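Local coordinates for major royal jelly protein 1 (Apis mellifera, PDB 5YYL) that serves as the most abundant protein of royal jelly, probably nourishing bee larvae, and binds a sterol, 24-methylenecholesterol, at residues A[181-193]-A[251-265]. Numbering follows the deposited sequence.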
ATOM      1  N   GLY A 181     -55.595 -21.751 -25.514  1.00 49.50           N
ATOM      2  CA  GLY A 181     -55.673 -21.099 -24.191  1.00 47.90           C
ATOM      3  C   GLY A 181     -54.532 -21.399 -23.229  1.00 45.74           C
ATOM      4  O   GLY A 181     -54.508 -20.876 -22.121  1.00 45.43           O
ATOM      5  N   LYS A 182     -53.561 -22.195 -23.674  1.00 45.18           N
ATOM      6  CA  LYS A 182     -52.452 -22.632 -22.828  1.00 44.53           C
ATOM      7  C   LYS A 182     -51.353 -21.571 -22.783  1.00 43.57           C
ATOM      8  O   LYS A 182     -51.192 -20.787 -23.712  1.00 40.48           O
ATOM      9  CB  LYS A 182     -51.889 -23.958 -23.343  1.00 45.25           C
ATOM     10  CG  LYS A 182     -52.878 -25.121 -23.293  1.00 44.73           C
ATOM     11  N   GLY A 183     -50.630 -21.534 -21.665  1.00 42.43           N
ATOM     12  CA  GLY A 183     -49.487 -20.636 -21.509  1.00 41.25           C
ATOM     13  C   GLY A 183     -48.543 -20.984 -20.365  1.00 40.82           C
ATOM     14  O   GLY A 183     -48.989 -21.307 -19.241  1.00 41.71           O
ATOM     15  N   ARG A 184     -47.237 -20.926 -20.654  1.00 37.30           N
ATOM     16  CA  ARG A 184     -46.196 -20.995 -19.619  1.00 35.92           C
ATOM     17  C   ARG A 184     -44.957 -20.192 -20.011  1.00 33.69           C
ATOM     18  O   ARG A 184     -44.100 -20.682 -20.736  1.00 32.26           O
ATOM     19  CB  ARG A 184     -45.818 -22.441 -19.309  1.00 35.67           C
ATOM     20  CG  ARG A 184     -44.858 -22.558 -18.130  1.00 35.71           C
ATOM     21  CD  ARG A 184     -44.954 -23.892 -17.428  1.00 36.57           C
ATOM     22  NE  ARG A 184     -44.233 -24.959 -18.122  1.00 38.96           N
ATOM     23  CZ  ARG A 184     -44.588 -26.245 -18.139  1.00 43.96           C
ATOM     24  NH1 ARG A 184     -45.694 -26.673 -17.515  1.00 46.03           N
ATOM     25  NH2 ARG A 184     -43.827 -27.114 -18.810  1.00 46.86           N
ATOM     26  N   LEU A 185     -44.861 -18.979 -19.469  1.00 32.77           N
ATOM     27  CA  LEU A 185     -43.767 -18.060 -19.763  1.00 31.86           C
ATOM     28  C   LEU A 185     -42.472 -18.518 -19.063  1.00 31.62           C
ATOM     29  O   LEU A 185     -42.320 -18.378 -17.844  1.00 35.04           O
ATOM     30  CB  LEU A 185     -44.184 -16.639 -19.343  1.00 31.27           C
ATOM     31  CG  LEU A 185     -45.543 -16.147 -19.901  1.00 30.95           C
ATOM     32  CD1 LEU A 185     -45.736 -14.653 -19.736  1.00 30.45           C
ATOM     33  CD2 LEU A 185     -45.715 -16.501 -21.369  1.00 31.81           C
ATOM     34  N   SER A 186     -41.552 -19.078 -19.839  1.00 29.54           N
ATOM     35  CA  SER A 186     -40.422 -19.878 -19.329  1.00 28.96           C
ATOM     36  C   SER A 186     -39.004 -19.398 -19.709  1.00 28.83           C
ATOM     37  O   SER A 186     -38.042 -20.134 -19.511  1.00 31.96           O
ATOM     38  CB  SER A 186     -40.584 -21.268 -19.934  1.00 29.36           C
ATOM     39  OG  SER A 186     -40.390 -21.228 -21.372  1.00 29.18           O
ATOM     40  N   SER A 187     -38.890 -18.221 -20.322  1.00 27.09           N
ATOM     41  CA  SER A 187     -37.610 -17.737 -20.854  1.00 27.80           C
ATOM     42  C   SER A 187     -37.663 -16.225 -21.064  1.00 28.05           C
ATOM     43  O   SER A 187     -38.720 -15.670 -21.360  1.00 27.75           O
ATOM     44  CB  SER A 187     -37.253 -18.451 -22.171  1.00 27.52           C
ATOM     45  OG  SER A 187     -35.857 -18.716 -22.251  1.00 28.17           O
ATOM     46  N   LEU A 188     -36.521 -15.574 -20.885  1.00 27.72           N
ATOM     47  CA  LEU A 188     -36.470 -14.118 -20.809  1.00 28.04           C
ATOM     48  C   LEU A 188     -35.134 -13.615 -21.323  1.00 28.31           C
ATOM     49  O   LEU A 188     -34.084 -14.235 -21.098  1.00 30.93           O
ATOM     50  CB  LEU A 188     -36.673 -13.650 -19.369  1.00 28.42           C
ATOM     51  CG  LEU A 188     -36.581 -12.163 -19.019  1.00 28.09           C
ATOM     52  CD1 LEU A 188     -37.768 -11.420 -19.606  1.00 27.98           C
ATOM     53  CD2 LEU A 188     -36.505 -12.007 -17.504  1.00 27.71           C
ATOM     54  N   ALA A 189     -35.182 -12.487 -22.018  1.00 27.79           N
ATOM     55  CA  ALA A 189     -33.984 -11.833 -22.520  1.00 27.86           C
ATOM     56  C   ALA A 189     -34.290 -10.362 -22.665  1.00 28.99           C
ATOM     57  O   ALA A 189     -35.396 -10.001 -23.041  1.00 28.96           O
ATOM     58  CB  ALA A 189     -33.581 -12.418 -23.849  1.00 27.59           C
ATOM     59  N   VAL A 190     -33.309  -9.514 -22.368  1.00 29.77           N
ATOM     60  CA  VAL A 190     -33.523  -8.080 -22.329  1.00 30.43           C
ATOM     61  C   VAL A 190     -32.456  -7.349 -23.137  1.00 30.93           C
ATOM     62  O   VAL A 190     -31.281  -7.665 -23.045  1.00 31.71           O
ATOM     63  CB  VAL A 190     -33.511  -7.603 -20.871  1.00 31.68           C
ATOM     64  CG1 VAL A 190     -33.752  -6.098 -20.792  1.00 33.20           C
ATOM     65  CG2 VAL A 190     -34.548  -8.374 -20.056  1.00 31.55           C
ATOM     66  N   GLN A 191     -32.886  -6.360 -23.912  1.00 33.41           N
ATOM     67  CA  GLN A 191     -32.020  -5.576 -24.794  1.00 36.22           C
ATOM     68  C   GLN A 191     -32.100  -4.100 -24.380  1.00 38.56           C
ATOM     69  O   GLN A 191     -32.899  -3.343 -24.909  1.00 36.13           O
ATOM     70  CB  GLN A 191     -32.486  -5.792 -26.245  1.00 37.28           C
ATOM     71  CG  GLN A 191     -31.510  -5.441 -27.351  1.00 38.09           C
ATOM     72  CD  GLN A 191     -32.018  -5.950 -28.697  1.00 39.71           C
ATOM     73  OE1 GLN A 191     -33.173  -5.716 -29.066  1.00 38.77           O
ATOM     74  NE2 GLN A 191     -31.163  -6.670 -29.427  1.00 40.85           N
ATOM     75  N   SER A 192     -31.299  -3.698 -23.398  1.00 45.60           N
ATOM     76  CA  SER A 192     -31.225  -2.285 -23.007  1.00 50.92           C
ATOM     77  C   SER A 192     -30.519  -1.467 -24.100  1.00 56.94           C
ATOM     78  O   SER A 192     -29.285  -1.410 -24.142  1.00 58.99           O
ATOM     79  CB  SER A 192     -30.529  -2.123 -21.655  1.00 51.53           C
ATOM     80  N   LEU A 193     -31.317  -0.870 -24.991  1.00 62.38           N
ATOM     81  CA  LEU A 193     -30.808  -0.023 -26.077  1.00 69.10           C
ATOM     82  C   LEU A 193     -30.317   1.348 -25.562  1.00 78.64           C
ATOM     83  O   LEU A 193     -29.264   1.827 -25.986  1.00 83.73           O
ATOM     84  CB  LEU A 193     -31.870   0.156 -27.175  1.00 65.16           C
ATOM     85  N   ASP A 251     -43.157 -29.521 -25.047  1.00 55.94           N
ATOM     86  CA  ASP A 251     -42.953 -28.083 -24.875  1.00 52.30           C
ATOM     87  C   ASP A 251     -42.186 -27.519 -26.072  1.00 46.58           C
ATOM     88  O   ASP A 251     -41.329 -28.195 -26.651  1.00 39.66           O
ATOM     89  CB  ASP A 251     -42.181 -27.786 -23.577  1.00 54.71           C
ATOM     90  CG  ASP A 251     -42.932 -28.214 -22.330  1.00 55.86           C
ATOM     91  OD1 ASP A 251     -44.019 -27.669 -22.068  1.00 57.70           O
ATOM     92  OD2 ASP A 251     -42.420 -29.081 -21.595  1.00 58.34           O
ATOM     93  N   GLY A 252     -42.517 -26.275 -26.429  1.00 43.99           N
ATOM     94  CA  GLY A 252     -41.893 -25.548 -27.545  1.00 42.29           C
ATOM     95  C   GLY A 252     -40.864 -24.520 -27.109  1.00 40.49           C
ATOM     96  O   GLY A 252     -40.035 -24.800 -26.239  1.00 41.21           O
ATOM     97  N   ILE A 253     -40.921 -23.332 -27.711  1.00 38.63           N
ATOM     98  CA  ILE A 253     -39.894 -22.283 -27.526  1.00 36.02           C
ATOM     99  C   ILE A 253     -39.532 -22.004 -26.071  1.00 32.74           C
ATOM    100  O   ILE A 253     -40.342 -21.549 -25.276  1.00 32.47           O
ATOM    101  CB  ILE A 253     -40.267 -20.961 -28.249  1.00 35.39           C
ATOM    102  CG1 ILE A 253     -39.110 -19.969 -28.195  1.00 35.88           C
ATOM    103  CG2 ILE A 253     -41.557 -20.350 -27.719  1.00 36.02           C
ATOM    104  CD1 ILE A 253     -39.322 -18.761 -29.075  1.00 36.45           C
ATOM    105  N   SER A 254     -38.288 -22.321 -25.741  1.00 32.48           N
ATOM    106  CA  SER A 254     -37.611 -21.834 -24.534  1.00 32.25           C
ATOM    107  C   SER A 254     -36.095 -21.747 -24.809  1.00 30.71           C
ATOM    108  O   SER A 254     -35.675 -21.759 -25.968  1.00 31.11           O
ATOM    109  CB  SER A 254     -37.922 -22.742 -23.337  1.00 32.78           C
ATOM    110  OG  SER A 254     -37.885 -21.977 -22.141  1.00 34.62           O
ATOM    111  N   GLY A 255     -35.281 -21.656 -23.764  1.00 29.14           N
ATOM    112  CA  GLY A 255     -33.845 -21.576 -23.927  1.00 27.81           C
ATOM    113  C   GLY A 255     -33.417 -20.429 -24.824  1.00 26.69           C
ATOM    114  O   GLY A 255     -32.633 -20.616 -25.749  1.00 25.97           O
ATOM    115  N   MET A 256     -33.916 -19.231 -24.543  1.00 25.24           N
ATOM    116  CA  MET A 256     -33.540 -18.060 -25.322  1.00 25.14           C
ATOM    117  C   MET A 256     -32.196 -17.474 -24.871  1.00 25.00           C
ATOM    118  O   MET A 256     -31.775 -17.667 -23.737  1.00 23.85           O
ATOM    119  CB  MET A 256     -34.629 -17.003 -25.246  1.00 25.35           C
ATOM    120  CG  MET A 256     -35.947 -17.459 -25.851  1.00 26.11           C
ATOM    121  SD  MET A 256     -36.960 -16.045 -26.350  1.00 26.86           S
ATOM    122  CE  MET A 256     -37.119 -15.168 -24.801  1.00 26.06           C
ATOM    123  N   ALA A 257     -31.553 -16.750 -25.785  1.00 25.30           N
ATOM    124  CA  ALA A 257     -30.288 -16.071 -25.528  1.00 24.94           C
ATOM    125  C   ALA A 257     -29.987 -15.038 -26.597  1.00 25.46           C
ATOM    126  O   ALA A 257     -29.804 -15.384 -27.760  1.00 24.92           O
ATOM    127  CB  ALA A 257     -29.151 -17.066 -25.476  1.00 25.04           C
ATOM    128  N   LEU A 258     -29.907 -13.780 -26.184  1.00 26.49           N
ATOM    129  CA  LEU A 258     -29.615 -12.665 -27.067  1.00 26.19           C
ATOM    130  C   LEU A 258     -28.115 -12.478 -27.206  1.00 26.51           C
ATOM    131  O   LEU A 258     -27.415 -12.378 -26.209  1.00 27.66           O
ATOM    132  CB  LEU A 258     -30.235 -11.398 -26.477  1.00 25.96           C
ATOM    133  CG  LEU A 258     -30.224 -10.131 -27.314  1.00 26.35           C
ATOM    134  CD1 LEU A 258     -31.012 -10.339 -28.597  1.00 26.87           C
ATOM    135  CD2 LEU A 258     -30.847  -9.029 -26.478  1.00 26.12           C
ATOM    136  N   SER A 259     -27.619 -12.438 -28.442  1.00 27.86           N
ATOM    137  CA  SER A 259     -26.209 -12.110 -28.704  1.00 28.13           C
ATOM    138  C   SER A 259     -26.001 -10.612 -28.563  1.00 30.03           C
ATOM    139  O   SER A 259     -26.620  -9.848 -29.300  1.00 31.01           O
ATOM    140  CB  SER A 259     -25.788 -12.539 -30.102  1.00 27.57           C
ATOM    141  OG  SER A 259     -24.526 -11.994 -30.443  1.00 27.04           O
ATOM    142  N   PRO A 260     -25.122 -10.177 -27.634  1.00 32.69           N
ATOM    143  CA  PRO A 260     -24.793  -8.752 -27.579  1.00 32.96           C
ATOM    144  C   PRO A 260     -24.056  -8.205 -28.798  1.00 34.15           C
ATOM    145  O   PRO A 260     -24.028  -7.002 -28.970  1.00 37.10           O
ATOM    146  CB  PRO A 260     -23.877  -8.644 -26.348  1.00 33.69           C
ATOM    147  CG  PRO A 260     -24.135  -9.862 -25.546  1.00 34.75           C
ATOM    148  CD  PRO A 260     -24.431 -10.925 -26.563  1.00 34.50           C
ATOM    149  N   MET A 261     -23.441  -9.066 -29.611  1.00 36.81           N
ATOM    150  CA  MET A 261     -22.670  -8.641 -30.790  1.00 38.12           C
ATOM    151  C   MET A 261     -23.487  -8.656 -32.089  1.00 37.37           C
ATOM    152  O   MET A 261     -23.326  -7.759 -32.900  1.00 41.86           O
ATOM    153  CB  MET A 261     -21.359  -9.468 -30.904  1.00 40.81           C
ATOM    154  CG  MET A 261     -20.857  -9.749 -32.324  1.00 43.71           C
ATOM    155  SD  MET A 261     -19.441 -10.889 -32.371  1.00 46.11           S
ATOM    156  CE  MET A 261     -18.351 -10.190 -31.145  1.00 43.29           C
ATOM    157  N   THR A 262     -24.335  -9.666 -32.294  1.00 35.54           N
ATOM    158  CA  THR A 262     -25.119  -9.803 -33.536  1.00 33.22           C
ATOM    159  C   THR A 262     -26.596  -9.418 -33.431  1.00 33.48           C
ATOM    160  O   THR A 262     -27.265  -9.294 -34.463  1.00 34.50           O
ATOM    161  CB  THR A 262     -25.061 -11.242 -34.092  1.00 31.65           C
ATOM    162  OG1 THR A 262     -25.844 -12.108 -33.277  1.00 31.04           O
ATOM    163  CG2 THR A 262     -23.634 -11.743 -34.142  1.00 32.55           C
ATOM    164  N   ASN A 263     -27.116  -9.268 -32.212  1.00 33.62           N
ATOM    165  CA  ASN A 263     -28.551  -9.032 -31.971  1.00 34.97           C
ATOM    166  C   ASN A 263     -29.478 -10.191 -32.391  1.00 33.51           C
ATOM    167  O   ASN A 263     -30.695 -10.014 -32.487  1.00 31.97           O
ATOM    168  CB  ASN A 263     -29.018  -7.707 -32.611  1.00 38.15           C
ATOM    169  CG  ASN A 263     -28.218  -6.519 -32.126  1.00 40.89           C
ATOM    170  OD1 ASN A 263     -28.639  -5.837 -31.206  1.00 46.86           O
ATOM    171  ND2 ASN A 263     -27.046  -6.281 -32.722  1.00 41.93           N
ATOM    172  N   ASN A 264     -28.920 -11.377 -32.622  1.00 32.22           N
ATOM    173  CA  ASN A 264     -29.737 -12.574 -32.848  1.00 30.39           C
ATOM    174  C   ASN A 264     -30.240 -13.101 -31.520  1.00 27.43           C
ATOM    175  O   ASN A 264     -29.454 -13.294 -30.605  1.00 26.65           O
ATOM    176  CB  ASN A 264     -28.932 -13.655 -33.531  1.00 31.17           C
ATOM    177  CG  ASN A 264     -28.465 -13.246 -34.895  1.00 32.89           C
ATOM    178  OD1 ASN A 264     -29.182 -12.565 -35.649  1.00 34.12           O
ATOM    179  ND2 ASN A 264     -27.264 -13.673 -35.239  1.00 34.30           N
ATOM    180  N   LEU A 265     -31.549 -13.293 -31.412  1.00 25.52           N
ATOM    181  CA  LEU A 265     -32.152 -13.991 -30.280  1.00 23.74           C
ATOM    182  C   LEU A 265     -32.219 -15.476 -30.638  1.00 23.04           C
ATOM    183  O   LEU A 265     -33.118 -15.915 -31.365  1.00 20.57           O
ATOM    184  CB  LEU A 265     -33.550 -13.437 -30.002  1.00 23.69           C
ATOM    185  CG  LEU A 265     -34.377 -14.134 -28.934  1.00 24.66           C
ATOM    186  CD1 LEU A 265     -33.695 -13.980 -27.585  1.00 25.94           C
ATOM    187  CD2 LEU A 265     -35.773 -13.546 -28.932  1.00 24.98           C
TER
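Ser-187 and Met-256 make the one side-chain-to-backbone hydrogen bond between strands 185-192 and 253-258: Met-256 N donates to Ser-187 OG over 3.0 Å and almost straight, at 174°. The thioether of Met-256 bends at its last torsion (chi3 -58°), which brings CE back against the Ser-187 carbonyl, 3.8 Å from its O, while CG packs on Ser-187 CB. Toward the start of both strands, the hydroxyls of Ser-186 and Ser-254 meet tip to tip, OG to OG 2.7 Å, in a hydrogen bond that either could donate. Ser-254 reaches across because its OG is turned away from its own backbone N.

Farther along, the contact turns apolar. Ala-189 CB faces Leu-258 CB and lies 4.1 Å from Leu-265 CD1, tying in the next strand of the same sheet. Gln-191 runs out extended and crosses Leu-258 at about a right angle, with Leu-258 CD2 lying 3.6 Å from Gln-191 CB. Its amide is hydrogen-bonded at both ends, OE1 with the Tyr-204 hydroxyl and NE2 with Thr-280 OG1.

At the other end Asp-251 OD1 lies 3.3 Å from Arg-184 NH2 but well out of the guanidinium plane, so no N-H points at it and the salt bridge is one of charges alone; NE forms a second salt bridge with Glu-208, and NH1 is hydrogen-bonded to the Asn-145 carbonyl.

The strand axes run nearly parallel, 19° apart and 6.0 Å at closest, and each is the first strand of its own four-stranded antiparallel sheet. Side chains thus join the innermost strands of successive blades, as expected in the beta-propeller fold of the major royal jelly family.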